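Local coordinates for protein dimethyladenosine transferase, putative (Plasmodium falciparum, PDB 2H1R) that probably transfers methyl groups from S-adenosyl-L-methionine to adenines of ribosomal RNA, acting as an rRNA adenine N6-dimethyltransferase, at residues H23-P28 and D32-A37; A38-S43 and F107-A112; N55-L60 and S78-R83. One frame throughout, in Å; residues are numbered along the deposited sequence.

How the contacts relate
All three contacts lie in the class I methyltransferase domain, whose mixed beta-sheet is flanked by helices, and their centres are only 14 to 16 Å apart. Contact 1 comes first along the chain, at the entry to helix 28-38. Contact 2 follows directly, where that helix gives way to the loop before strand 45-49 and meets the neighbouring strand 109-113. Contact 3, between helices 57-60 and 74-86, falls in the chain between the two segments of contact 2. Ile-35 of helix 28-38 and Ile-40 of the following loop both pack on Leu-60. Contact 1 holds His-23 and Leu-25 of the predicted S-adenosyl-L-methionine site and contact 3 lies close to it, whereas contact 2 packs a helix end on the sheet away from it.

Contact 1: residues H23-P28 and D32-A37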
loop_
_atom_site.group_PDB
_atom_site.type_symbol
_atom_site.label_atom_id
_atom_site.label_comp_id
_atom_site.label_asym_id
_atom_site.label_seq_id
_atom_site.Cartn_x
_atom_site.Cartn_y
_atom_site.Cartn_z
ATOM N N HIS A 23 2.603 23.073 -0.793
ATOM C CA HIS A 23 1.455 23.152 -1.728
ATOM C C HIS A 23 1.881 22.644 -3.104
ATOM O O HIS A 23 1.971 21.430 -3.312
ATOM C CB HIS A 23 0.885 24.567 -1.792
ATOM N N LEU A 24 2.171 23.543 -4.041
ATOM C CA LEU A 24 2.437 23.066 -5.410
ATOM C C LEU A 24 3.910 22.899 -5.713
ATOM O O LEU A 24 4.704 23.789 -5.442
ATOM C CB LEU A 24 1.745 23.945 -6.447
ATOM C CG LEU A 24 0.210 23.983 -6.420
ATOM C CD1 LEU A 24 -0.263 24.678 -7.686
ATOM C CD2 LEU A 24 -0.479 22.607 -6.259
ATOM N N LEU A 25 4.262 21.746 -6.271
ATOM C CA LEU A 25 5.624 21.452 -6.643
ATOM C C LEU A 25 6.048 22.425 -7.756
ATOM O O LEU A 25 5.321 22.603 -8.730
ATOM C CB LEU A 25 5.728 19.993 -7.103
ATOM C CG LEU A 25 7.093 19.443 -7.490
ATOM C CD1 LEU A 25 7.990 19.467 -6.249
ATOM C CD2 LEU A 25 7.016 18.013 -8.031
ATOM N N LYS A 26 7.189 23.096 -7.579
ATOM C CA LYS A 26 7.741 23.941 -8.636
ATOM C C LYS A 26 9.215 23.655 -8.641
ATOM O O LYS A 26 10.010 24.332 -7.961
ATOM C CB LYS A 26 7.452 25.444 -8.445
ATOM C CG LYS A 26 7.734 26.382 -9.712
ATOM C CD LYS A 26 9.036 26.010 -10.534
ATOM C CE LYS A 26 9.873 27.233 -11.102
ATOM N NZ LYS A 26 11.368 27.027 -11.215
ATOM N N ASN A 27 9.567 22.617 -9.381
ATOM C CA ASN A 27 10.946 22.216 -9.516
ATOM C C ASN A 27 11.131 21.282 -10.726
ATOM O O ASN A 27 10.860 20.067 -10.635
ATOM C CB ASN A 27 11.441 21.539 -8.223
ATOM C CG ASN A 27 12.935 21.319 -8.238
ATOM O OD1 ASN A 27 13.545 21.239 -9.316
ATOM N ND2 ASN A 27 13.544 21.255 -7.058
ATOM N N PRO A 28 11.566 21.850 -11.876
ATOM C CA PRO A 28 11.752 21.082 -13.129
ATOM C C PRO A 28 12.564 19.812 -13.006
ATOM O O PRO A 28 12.218 18.792 -13.619
ATOM C CB PRO A 28 12.487 22.092 -14.029
ATOM C CG PRO A 28 11.906 23.385 -13.598
ATOM C CD PRO A 28 11.830 23.289 -12.093
ATOM N N ASP A 32 11.504 15.819 -13.822
ATOM C CA ASP A 32 12.334 14.930 -14.644
ATOM C C ASP A 32 12.589 13.579 -13.988
ATOM O O ASP A 32 12.587 12.543 -14.649
ATOM C CB ASP A 32 13.676 15.583 -15.004
ATOM C CG ASP A 32 13.555 16.586 -16.138
ATOM O OD1 ASP A 32 12.482 16.650 -16.784
ATOM O OD2 ASP A 32 14.547 17.319 -16.380
ATOM N N LYS A 33 12.794 13.591 -12.671
ATOM C CA LYS A 33 13.054 12.358 -11.925
ATOM C C LYS A 33 11.803 11.486 -11.861
ATOM O O LYS A 33 11.905 10.256 -11.915
ATOM C CB LYS A 33 13.495 12.693 -10.506
ATOM C CG LYS A 33 14.852 13.404 -10.441
ATOM C CD LYS A 33 15.469 13.320 -9.064
ATOM C CE LYS A 33 16.018 11.916 -8.814
ATOM N NZ LYS A 33 17.123 11.909 -7.803
ATOM N N ILE A 34 10.639 12.121 -11.716
ATOM C CA ILE A 34 9.358 11.388 -11.704
ATOM C C ILE A 34 9.208 10.629 -13.036
ATOM O O ILE A 34 8.915 9.435 -13.067
ATOM C CB ILE A 34 8.187 12.374 -11.450
ATOM C CG1 ILE A 34 8.189 12.807 -9.977
ATOM C CG2 ILE A 34 6.802 11.789 -11.791
ATOM C CD1 ILE A 34 7.258 14.007 -9.664
ATOM N N ILE A 35 9.396 11.358 -14.138
ATOM C CA ILE A 35 9.208 10.816 -15.488
ATOM C C ILE A 35 10.174 9.648 -15.733
ATOM O O ILE A 35 9.777 8.610 -16.252
ATOM C CB ILE A 35 9.444 11.931 -16.550
ATOM C CG1 ILE A 35 8.358 13.001 -16.493
ATOM C CG2 ILE A 35 9.660 11.331 -17.977
ATOM C CD1 ILE A 35 6.933 12.458 -16.686
ATOM N N TYR A 36 11.426 9.819 -15.327
ATOM C CA TYR A 36 12.436 8.756 -15.498
ATOM C C TYR A 36 12.045 7.484 -14.730
ATOM O O TYR A 36 12.128 6.369 -15.252
ATOM C CB TYR A 36 13.823 9.227 -15.057
ATOM C CG TYR A 36 14.925 8.199 -15.246
ATOM C CD1 TYR A 36 15.681 8.159 -16.425
ATOM C CD2 TYR A 36 15.211 7.277 -14.255
ATOM C CE1 TYR A 36 16.697 7.216 -16.603
ATOM C CE2 TYR A 36 16.213 6.324 -14.417
ATOM C CZ TYR A 36 16.957 6.301 -15.595
ATOM O OH TYR A 36 17.960 5.353 -15.745
ATOM N N ALA A 37 11.611 7.667 -13.498
ATOM C CA ALA A 37 11.162 6.548 -12.674
ATOM C C ALA A 37 9.934 5.818 -13.246
ATOM O O ALA A 37 9.807 4.599 -13.089
ATOM C CB ALA A 37 10.832 7.070 -11.234
HETATM O O HOH W 1 10.852 19.338 -16.036
#
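Pro-28 and Asp-32 are joined by a helical backbone bond, Asp-32 N donating to Pro-28 O at 3.1 Å, and this side of the contact is the watery one. A water gives one hydrogen to Pro-28 O at 2.8 Å and the other to Asp-32 OD1 at 3.2 Å, so the carbonyl serves two donors. The aspartate swings CG beside its own backbone N (chi1 -79°), which holds the carboxylate near the carbonyl; its stronger partner is Lys-59, through a salt bridge to OD1. Asn-27 occupies the N-cap of helix 28-38, its OD1 weakly bonded to Gly-29 N, and a proline suits the next place because the first turn of a helix does not need its missing N-H. The inner side is apolar. There Leu-25 CD2 of strand 24-25 meets Ile-34 CD1 on the buried face of the helix at 4.3 Å, a single light touch of methyl against methyl. The closer packing around Leu-25 comes from Ile-30, Leu-31 and Val-176; this leucine is itself predicted to line the S-adenosyl-L-methionine site, with its side chain about 5 Å from that of Asn-113.

Contact 2: residues A38-S43 and F107-A112; sequences AKIKSS and FDVCTA
Val-109 meets Ala-38 and Ile-40 through a single methyl, CG1, which makes van der Waals contact with Ala-38 CB at 4.1 Å and with Ile-40 CG1 at 4.2 Å. The valine turns this branch opposite its backbone N (chi1 177°), and the methyl thereby faces the end of helix 28-38 and the chain just beyond it. A small alanine lets the last turn of the helix come near the strand, while the longer isoleucine runs at a slant to Val-109 and extends the apolar surface.

Lys-39 separates the two apolar residues. It is the first to leave the helical conformation, and its positive phi of 52° turns the chain so that Ile-40 follows Ala-38 onto the same valine. This is a helix-to-strand connection of the Rossmann-like methyltransferase fold: the loop leads into strand 45-49, which pairs in parallel with strand 109-113. Backbone bonds from Val-109 to Ile-45 and Leu-47 fix its height on the sheet, while Val-137 of the next strand lies against Ala-38, and Val-46 and Leu-60 against Ile-40. Successive strand residues alternate, so Cys-110 points away from the loop.

At the more polar end, Asp-108 OD2 comes within 4.0 Å of Ser-43 O, a proximity of two oxygens and not a bond. That carboxylate oxygen instead accepts from Ile-45 N, a short polar side chain thus pinning the start of strand 45-49. Farther out, Phe-107, just before Asp-108, sets its buried ring against His-129 and Phe-133 on the side remote from the loop.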
loop_
_atom_site.group_PDB
_atom_site.type_symbol
_atom_site.label_atom_id
_atom_site.label_comp_id
_atom_site.label_asym_id
_atom_site.label_seq_id
_atom_site.Cartn_x
_atom_site.Cartn_y
_atom_site.Cartn_z
ATOM N N ALA A 38 8.995 6.578 -13.814
ATOM C CA ALA A 38 7.720 6.022 -14.279
ATOM C C ALA A 38 7.851 5.105 -15.503
ATOM O O ALA A 38 7.029 4.205 -15.656
ATOM C CB ALA A 38 6.689 7.122 -14.546
ATOM N N LYS A 39 8.863 5.332 -16.353
ATOM C CA LYS A 39 9.110 4.474 -17.558
ATOM C C LYS A 39 7.858 4.310 -18.446
ATOM O O LYS A 39 7.478 3.205 -18.833
ATOM C CB LYS A 39 9.681 3.098 -17.169
ATOM C CG LYS A 39 11.058 3.159 -16.475
ATOM N N ILE A 40 7.218 5.425 -18.768
ATOM C CA ILE A 40 5.912 5.374 -19.438
ATOM C C ILE A 40 6.047 4.980 -20.939
ATOM O O ILE A 40 6.909 5.517 -21.631
ATOM C CB ILE A 40 5.215 6.724 -19.327
ATOM C CG1 ILE A 40 4.917 7.022 -17.850
ATOM C CG2 ILE A 40 3.911 6.743 -20.153
ATOM C CD1 ILE A 40 4.677 8.489 -17.552
ATOM N N LYS A 41 5.204 4.058 -21.410
ATOM C CA LYS A 41 5.178 3.681 -22.840
ATOM C C LYS A 41 3.990 4.307 -23.556
ATOM O O LYS A 41 2.987 4.605 -22.928
ATOM C CB LYS A 41 5.066 2.165 -22.987
ATOM C CG LYS A 41 6.203 1.356 -22.394
ATOM C CD LYS A 41 5.693 -0.098 -22.210
ATOM N N SER A 42 4.055 4.445 -24.888
ATOM C CA SER A 42 2.922 5.091 -25.604
ATOM C C SER A 42 1.648 4.251 -25.627
ATOM O O SER A 42 0.592 4.718 -26.062
ATOM C CB SER A 42 3.317 5.499 -27.024
ATOM O OG SER A 42 3.579 4.324 -27.742
ATOM N N SER A 43 1.738 3.013 -25.156
ATOM C CA SER A 43 0.540 2.193 -24.989
ATOM C C SER A 43 -0.076 2.316 -23.586
ATOM O O SER A 43 -1.129 1.771 -23.348
ATOM C CB SER A 43 0.867 0.732 -25.269
ATOM O OG SER A 43 2.010 0.338 -24.521
ATOM N N PHE A 107 -5.865 1.731 -15.354
ATOM C CA PHE A 107 -4.689 2.508 -15.683
ATOM C C PHE A 107 -3.477 1.588 -15.581
ATOM O O PHE A 107 -3.513 0.530 -14.921
ATOM C CB PHE A 107 -4.558 3.753 -14.782
ATOM C CG PHE A 107 -4.308 3.421 -13.331
ATOM C CD1 PHE A 107 -3.015 3.262 -12.859
ATOM C CD2 PHE A 107 -5.368 3.245 -12.455
ATOM C CE1 PHE A 107 -2.769 2.919 -11.535
ATOM C CE2 PHE A 107 -5.146 2.940 -11.113
ATOM C CZ PHE A 107 -3.850 2.750 -10.658
ATOM N N ASP A 108 -2.411 1.988 -16.247
ATOM C CA ASP A 108 -1.163 1.256 -16.245
ATOM C C ASP A 108 -0.159 1.852 -15.283
ATOM O O ASP A 108 0.563 1.128 -14.605
ATOM C CB ASP A 108 -0.578 1.286 -17.668
ATOM C CG ASP A 108 -1.446 0.532 -18.640
ATOM O OD1 ASP A 108 -1.493 -0.687 -18.460
ATOM O OD2 ASP A 108 -2.121 1.147 -19.511
ATOM N N VAL A 109 -0.114 3.174 -15.229
ATOM C CA VAL A 109 0.881 3.889 -14.434
ATOM C C VAL A 109 0.167 4.980 -13.667
ATOM O O VAL A 109 -0.630 5.730 -14.253
ATOM C CB VAL A 109 1.983 4.552 -15.335
ATOM C CG1 VAL A 109 2.984 5.363 -14.517
ATOM C CG2 VAL A 109 2.713 3.502 -16.159
ATOM N N CYS A 110 0.467 5.085 -12.366
ATOM C CA CYS A 110 -0.096 6.135 -11.515
ATOM C C CYS A 110 1.001 7.111 -11.086
ATOM O O CYS A 110 2.100 6.700 -10.736
ATOM C CB CYS A 110 -0.725 5.522 -10.247
ATOM S SG CYS A 110 -1.466 6.806 -9.207
ATOM N N THR A 111 0.700 8.402 -11.101
ATOM C CA THR A 111 1.564 9.370 -10.419
ATOM C C THR A 111 0.678 10.253 -9.527
ATOM O O THR A 111 -0.458 10.575 -9.892
ATOM C CB THR A 111 2.433 10.190 -11.402
ATOM O OG1 THR A 111 3.370 10.979 -10.651
ATOM C CG2 THR A 111 1.579 11.107 -12.289
ATOM N N ALA A 112 1.163 10.597 -8.342
ATOM C CA ALA A 112 0.343 11.363 -7.396
ATOM C C ALA A 112 1.206 12.185 -6.488
ATOM O O ALA A 112 2.277 11.742 -6.084
ATOM C CB ALA A 112 -0.490 10.411 -6.543
#

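Contact 3: residues N55-L60 and S78-R83; sequences NLTVKL and SEVKKR
Arg-83 and Asn-55 supply the hydrogen bonding. Arg-83 NH1 donates to Asn-55 OD1 at 2.8 Å and 167°, a nearly straight bond that lies in the plane of the amide carbonyl and almost in that of the guanidinium. The two flat groups are nonetheless turned 74° against each other. Arg-83 NH2 adds only a weak bond to the same oxygen, at 3.4 Å. An asparagine suits this place because its amide oxygen is a neutral acceptor for an arginine edge.

The charge of Arg-83 is met from outside the two segments. Glu-87 OE2 forms a salt bridge with Arg-83 NE, and Thr-53 O takes another hydrogen bond from NH1, so three acceptors, Asn-55 OD1, Thr-53 O and Glu-87 OE2, share its N-H groups.

The apolar packing centres on Val-58, whose side chain stands at about a right angle to the arginine. Its CG1 lies over one face of the guanidinium, 3.5 Å from Arg-83 NE, and CG2 is 3.7 Å from Arg-83 NH2. The arginine reaches this far because it is fully extended, with CG opposite the backbone N (chi1 -179°).

Deeper in, Val-80 CG1 makes a loose methyl-to-hydroxyl approach to Thr-57 OG1 at 4.1 Å; that hydroxyl has its hydrogen bond with Glu-48. Both residues are short, beta-branched and buried, which suits the approach of helices 57-60 and 74-86, which precede and follow strand 66-70 of the methyltransferase domain.

Held by Asn-55, Thr-53 and Glu-87 and laid against Val-58, the guanidinium is probably restricted in rotation. With Glu-87 beside it, its positive charge is probably well balanced, and the helix is tied through it to the loop residues Thr-53 and Asn-55.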
loop_
_atom_site.group_PDB
_atom_site.type_symbol
_atom_site.label_atom_id
_atom_site.label_comp_id
_atom_site.label_asym_id
_atom_site.label_seq_id
_atom_site.Cartn_x
_atom_site.Cartn_y
_atom_site.Cartn_z
ATOM N N ASN A 55 1.990 21.300 -14.718
ATOM C CA ASN A 55 3.433 21.209 -14.999
ATOM C C ASN A 55 3.946 19.786 -15.263
ATOM O O ASN A 55 4.746 19.573 -16.181
ATOM C CB ASN A 55 4.241 21.838 -13.849
ATOM C CG ASN A 55 4.562 23.295 -14.086
ATOM O OD1 ASN A 55 4.020 23.916 -14.991
ATOM N ND2 ASN A 55 5.465 23.856 -13.262
ATOM N N LEU A 56 3.481 18.816 -14.471
ATOM C CA LEU A 56 3.757 17.390 -14.762
ATOM C C LEU A 56 2.856 16.812 -15.888
ATOM O O LEU A 56 3.320 16.031 -16.737
ATOM C CB LEU A 56 3.622 16.535 -13.497
ATOM C CG LEU A 56 3.927 15.040 -13.695
ATOM C CD1 LEU A 56 5.379 14.804 -14.064
ATOM C CD2 LEU A 56 3.521 14.209 -12.456
ATOM N N THR A 57 1.597 17.215 -15.903
ATOM C CA THR A 57 0.651 16.786 -16.957
ATOM C C THR A 57 1.208 16.948 -18.371
ATOM O O THR A 57 1.169 16.004 -19.183
ATOM C CB THR A 57 -0.676 17.548 -16.869
ATOM O OG1 THR A 57 -1.142 17.525 -15.523
ATOM C CG2 THR A 57 -1.758 16.871 -17.751
ATOM N N VAL A 58 1.739 18.129 -18.664
ATOM C CA VAL A 58 2.227 18.421 -20.003
ATOM C C VAL A 58 3.437 17.557 -20.375
ATOM O O VAL A 58 3.732 17.360 -21.561
ATOM C CB VAL A 58 2.485 19.947 -20.209
ATOM C CG1 VAL A 58 1.180 20.747 -19.977
ATOM C CG2 VAL A 58 3.627 20.480 -19.322
ATOM N N LYS A 59 4.119 17.009 -19.363
ATOM C CA LYS A 59 5.278 16.166 -19.615
ATOM C C LYS A 59 4.870 14.719 -19.801
ATOM O O LYS A 59 5.606 13.942 -20.456
ATOM C CB LYS A 59 6.307 16.260 -18.470
ATOM C CG LYS A 59 7.040 17.596 -18.374
ATOM C CD LYS A 59 7.851 17.681 -17.082
ATOM C CE LYS A 59 9.087 16.780 -17.085
ATOM N NZ LYS A 59 10.113 17.313 -18.028
ATOM N N LEU A 60 3.740 14.349 -19.195
ATOM C CA LEU A 60 3.159 12.987 -19.307
ATOM C C LEU A 60 2.483 12.697 -20.660
ATOM O O LEU A 60 2.620 11.619 -21.213
ATOM C CB LEU A 60 2.121 12.750 -18.192
ATOM C CG LEU A 60 2.635 12.703 -16.732
ATOM C CD1 LEU A 60 1.436 12.774 -15.812
ATOM C CD2 LEU A 60 3.445 11.450 -16.473
ATOM N N SER A 78 -9.874 23.475 -15.393
ATOM C CA SER A 78 -10.103 24.125 -16.687
ATOM C C SER A 78 -8.873 24.858 -17.210
ATOM O O SER A 78 -8.700 24.977 -18.415
ATOM C CB SER A 78 -11.323 25.063 -16.653
ATOM O OG SER A 78 -10.956 26.391 -16.301
ATOM N N GLU A 79 -8.007 25.341 -16.324
ATOM C CA GLU A 79 -6.763 25.972 -16.784
ATOM C C GLU A 79 -5.773 24.940 -17.378
ATOM O O GLU A 79 -5.126 25.202 -18.391
ATOM C CB GLU A 79 -6.096 26.795 -15.675
ATOM C CG GLU A 79 -6.643 28.221 -15.531
ATOM C CD GLU A 79 -6.557 29.035 -16.827
ATOM O OE1 GLU A 79 -7.639 29.399 -17.357
ATOM O OE2 GLU A 79 -5.430 29.315 -17.318
ATOM N N VAL A 80 -5.663 23.782 -16.728
ATOM C CA VAL A 80 -4.769 22.713 -17.194
ATOM C C VAL A 80 -5.258 22.180 -18.542
ATOM O O VAL A 80 -4.477 22.020 -19.475
ATOM C CB VAL A 80 -4.718 21.564 -16.167
ATOM C CG1 VAL A 80 -3.887 20.393 -16.688
ATOM C CG2 VAL A 80 -4.126 22.063 -14.864
ATOM N N LYS A 81 -6.554 21.905 -18.623
ATOM C CA LYS A 81 -7.212 21.548 -19.883
ATOM C C LYS A 81 -6.883 22.536 -21.000
ATOM O O LYS A 81 -6.405 22.132 -22.046
ATOM C CB LYS A 81 -8.717 21.462 -19.676
ATOM C CG LYS A 81 -9.285 20.056 -19.812
ATOM C CD LYS A 81 -9.841 19.813 -21.244
ATOM C CE LYS A 81 -9.012 18.809 -22.095
ATOM N NZ LYS A 81 -7.630 19.306 -22.479
ATOM N N LYS A 82 -7.096 23.831 -20.762
ATOM C CA LYS A 82 -6.729 24.870 -21.748
ATOM C C LYS A 82 -5.264 24.830 -22.116
ATOM O O LYS A 82 -4.900 24.954 -23.300
ATOM C CB LYS A 82 -7.071 26.270 -21.231
ATOM C CG LYS A 82 -8.557 26.564 -21.307
ATOM C CD LYS A 82 -8.924 27.832 -20.538
ATOM C CE LYS A 82 -10.439 27.947 -20.433
ATOM N NZ LYS A 82 -10.820 28.945 -19.383
ATOM N N ARG A 83 -4.421 24.670 -21.103
ATOM C CA ARG A 83 -2.988 24.618 -21.302
ATOM C C ARG A 83 -2.577 23.464 -22.212
ATOM O O ARG A 83 -1.806 23.649 -23.151
ATOM C CB ARG A 83 -2.276 24.471 -19.962
ATOM C CG ARG A 83 -0.782 24.445 -20.108
ATOM C CD ARG A 83 -0.104 24.159 -18.807
ATOM N NE ARG A 83 1.330 24.137 -19.028
ATOM C CZ ARG A 83 2.221 24.046 -18.066
ATOM N NH1 ARG A 83 1.827 23.973 -16.803
ATOM N NH2 ARG A 83 3.511 24.022 -18.385
#